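Local coordinates for protein putative alcohol dehydrogenase (Sinorhizobium meliloti, PDB 4J6F) that probably oxidises alcohols with a nicotinamide cofactor, as a putative member of the medium-chain dehydrogenase/reductase family, at residues A[336-339]-A[340-344]. Numbering follows the deposited sequence.
Sequences FRRL and VRYIE
Arg338 lies alongside Tyr342, one turn further along the same helix, and shows how an amphipathic helix uses even a charged residue for apolar cover. Its CG sits over one face of the tyrosine ring, 4.2 Å from the centroid and 19° off the normal, a CH-pi contact displaced toward the rim. With CG anti to the backbone N (chi1 -174°), the aliphatic part of Arg338 runs beside the ring, and the bend at chi3 sets the guanidinium steeply across the plane of the Tyr342 ring. NH2 of that group forms salt bridges with Asp335 and with Glu196 of helix 189-201, the helix that Tyr342 also touches. A glycine in place of Tyr342 would probably strip the CG of Arg338 of its aromatic cover and leave a gap toward Leu226 and Ala229.

Phe336, Leu339, Tyr342 and Ile343 make up the buried side, with Arg338 and Val340 at its borders. The CD1 atoms of Leu339 and Ile343 approach to 4.1 Å, and Phe336 offers CE2 to CG2 of Val340 at 3.5 Å. Phe336 also meets the ring of His174, while Met135 of strand 133-140 touches both Phe336 and Ile343. Looser and more exposed is the side of Arg337 and Arg341. There the twice-bent chain of Arg341 folds back, laying one guanidinium face over CA of Arg338; its NH1 lies 3.8 Å from CB of Arg337. Regular backbone hydrogen bonds join the two turns, Val340 N to Phe336 O and Ile343 N to Leu339 O, each 2.9 Å and nearly straight. Such i to i+4 pairing, with one apolar side and one arginine-rich side, is characteristic of an amphipathic alpha-helix, here helix 333-344, packed against helices 189-201 and 218-229 and strand 133-140.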
ATOM      1  N   PHE A 336       0.657  12.086  18.759  1.00 37.55           N
ATOM      2  CA  PHE A 336      -0.171  12.732  19.768  1.00 34.48           C
ATOM      3  C   PHE A 336       0.427  14.050  20.264  1.00 37.18           C
ATOM      4  O   PHE A 336      -0.299  15.026  20.476  1.00 39.77           O
ATOM      5  CB  PHE A 336      -0.448  11.809  20.949  1.00 31.49           C
ATOM      6  CG  PHE A 336      -1.436  12.382  21.925  1.00 31.64           C
ATOM      7  CD1 PHE A 336      -2.806  12.257  21.703  1.00 30.46           C
ATOM      8  CD2 PHE A 336      -1.007  13.075  23.053  1.00 31.93           C
ATOM      9  CE1 PHE A 336      -3.723  12.793  22.590  1.00 29.76           C
ATOM     10  CE2 PHE A 336      -1.922  13.614  23.943  1.00 31.64           C
ATOM     11  CZ  PHE A 336      -3.280  13.479  23.710  1.00 30.57           C
ATOM     12  N   ARG A 337       1.743  14.081  20.457  1.00 36.72           N
ATOM     13  CA  ARG A 337       2.400  15.293  20.926  1.00 35.39           C
ATOM     14  C   ARG A 337       2.189  16.419  19.922  1.00 35.82           C
ATOM     15  O   ARG A 337       1.823  17.541  20.296  1.00 36.96           O
ATOM     16  CB  ARG A 337       3.874  15.040  21.195  1.00 34.54           C
ATOM     17  CG  ARG A 337       4.166  14.619  22.627  1.00 36.04           C
ATOM     18  CD  ARG A 337       5.666  14.395  22.821  1.00 39.13           C
ATOM     19  NE  ARG A 337       6.023  12.972  22.855  1.00 41.02           N
ATOM     20  CZ  ARG A 337       6.739  12.338  21.927  1.00 41.25           C
ATOM     21  NH1 ARG A 337       7.204  12.990  20.867  1.00 45.67           N
ATOM     22  NH2 ARG A 337       7.005  11.045  22.065  1.00 38.03           N
ATOM     23  N   ARG A 338       2.374  16.088  18.645  1.00 34.94           N
ATOM     24  CA  ARG A 338       2.199  17.033  17.554  1.00 34.68           C
ATOM     25  C   ARG A 338       0.778  17.551  17.552  1.00 34.75           C
ATOM     26  O   ARG A 338       0.542  18.731  17.299  1.00 36.56           O
ATOM     27  CB  ARG A 338       2.513  16.379  16.210  1.00 33.49           C
ATOM     28  CG  ARG A 338       2.498  17.346  15.032  1.00 35.01           C
ATOM     29  CD  ARG A 338       3.447  16.882  13.936  1.00 38.69           C
ATOM     30  NE  ARG A 338       3.052  15.578  13.404  1.00 40.68           N
ATOM     31  CZ  ARG A 338       3.662  14.416  13.653  1.00 39.87           C
ATOM     32  NH1 ARG A 338       4.738  14.348  14.427  1.00 38.19           N
ATOM     33  NH2 ARG A 338       3.179  13.305  13.120  1.00 40.09           N
ATOM     34  N   LEU A 339      -0.172  16.670  17.839  1.00 32.45           N
ATOM     35  CA  LEU A 339      -1.569  17.073  17.890  1.00 32.24           C
ATOM     36  C   LEU A 339      -1.787  18.078  19.021  1.00 33.13           C
ATOM     37  O   LEU A 339      -2.350  19.154  18.796  1.00 32.70           O
ATOM     38  CB  LEU A 339      -2.473  15.854  18.038  1.00 31.83           C
ATOM     39  CG  LEU A 339      -3.947  16.068  18.335  1.00 31.16           C
ATOM     40  CD1 LEU A 339      -4.548  16.956  17.260  1.00 32.88           C
ATOM     41  CD2 LEU A 339      -4.634  14.717  18.383  1.00 28.72           C
ATOM     42  N   VAL A 340      -1.314  17.740  20.221  1.00 34.03           N
ATOM     43  CA  VAL A 340      -1.352  18.691  21.334  1.00 34.87           C
ATOM     44  C   VAL A 340      -0.762  20.031  20.870  1.00 36.24           C
ATOM     45  O   VAL A 340      -1.404  21.078  21.007  1.00 38.32           O
ATOM     46  CB  VAL A 340      -0.645  18.151  22.607  1.00 31.96           C
ATOM     47  CG1 VAL A 340      -0.511  19.233  23.676  1.00 30.89           C
ATOM     48  CG2 VAL A 340      -1.419  16.973  23.175  1.00 29.44           C
ATOM     49  N   ARG A 341       0.431  19.977  20.285  1.00 34.47           N
ATOM     50  CA  ARG A 341       1.112  21.160  19.789  1.00 36.31           C
ATOM     51  C   ARG A 341       0.234  21.969  18.816  1.00 36.58           C
ATOM     52  O   ARG A 341       0.154  23.200  18.921  1.00 36.27           O
ATOM     53  CB  ARG A 341       2.425  20.744  19.137  1.00 39.26           C
ATOM     54  CG  ARG A 341       3.623  21.614  19.471  1.00 43.78           C
ATOM     55  CD  ARG A 341       4.915  20.801  19.477  1.00 48.38           C
ATOM     56  NE  ARG A 341       5.142  20.036  18.237  1.00 51.61           N
ATOM     57  CZ  ARG A 341       5.340  18.715  18.183  1.00 48.59           C
ATOM     58  NH1 ARG A 341       5.350  17.988  19.298  1.00 50.89           N
ATOM     59  NH2 ARG A 341       5.532  18.120  17.013  1.00 43.27           N
ATOM     60  N   TYR A 342      -0.445  21.279  17.897  1.00 36.26           N
ATOM     61  CA  TYR A 342      -1.327  21.935  16.923  1.00 36.78           C
ATOM     62  C   TYR A 342      -2.476  22.674  17.596  1.00 36.43           C
ATOM     63  O   TYR A 342      -2.775  23.836  17.266  1.00 36.11           O
ATOM     64  CB  TYR A 342      -1.927  20.921  15.948  1.00 37.48           C
ATOM     65  CG  TYR A 342      -1.055  20.512  14.780  1.00 38.13           C
ATOM     66  CD1 TYR A 342       0.023  21.294  14.361  1.00 39.23           C
ATOM     67  CD2 TYR A 342      -1.336  19.346  14.067  1.00 38.91           C
ATOM     68  CE1 TYR A 342       0.813  20.910  13.283  1.00 39.74           C
ATOM     69  CE2 TYR A 342      -0.558  18.958  12.982  1.00 41.26           C
ATOM     70  CZ  TYR A 342       0.514  19.743  12.597  1.00 40.78           C
ATOM     71  OH  TYR A 342       1.273  19.360  11.528  1.00 41.69           O
ATOM     72  N   ILE A 343      -3.136  21.978  18.518  1.00 35.69           N
ATOM     73  CA  ILE A 343      -4.189  22.573  19.328  1.00 35.64           C
ATOM     74  C   ILE A 343      -3.698  23.847  20.016  1.00 38.08           C
ATOM     75  O   ILE A 343      -4.378  24.882  19.956  1.00 39.12           O
ATOM     76  CB  ILE A 343      -4.731  21.583  20.370  1.00 34.59           C
ATOM     77  CG1 ILE A 343      -5.554  20.481  19.686  1.00 32.76           C
ATOM     78  CG2 ILE A 343      -5.574  22.324  21.392  1.00 36.52           C
ATOM     79  CD1 ILE A 343      -5.686  19.194  20.483  1.00 31.08           C
ATOM     80  N   GLU A 344      -2.511  23.772  20.633  1.00 39.10           N
ATOM     81  CA  GLU A 344      -1.952  24.891  21.410  1.00 40.21           C
ATOM     82  C   GLU A 344      -1.592  26.084  20.557  1.00 42.09           C
ATOM     83  O   GLU A 344      -1.987  27.197  20.862  1.00 41.77           O
ATOM     84  CB  GLU A 344      -0.763  24.445  22.243  1.00 41.36           C
ATOM     85  CG  GLU A 344      -1.170  23.595  23.439  1.00 44.46           C
ATOM     86  CD  GLU A 344       0.022  23.077  24.221  1.00 48.84           C
ATOM     87  OE1 GLU A 344      -0.133  22.692  25.407  1.00 47.02           O
ATOM     88  OE2 GLU A 344       1.124  23.061  23.633  1.00 53.56           O
TER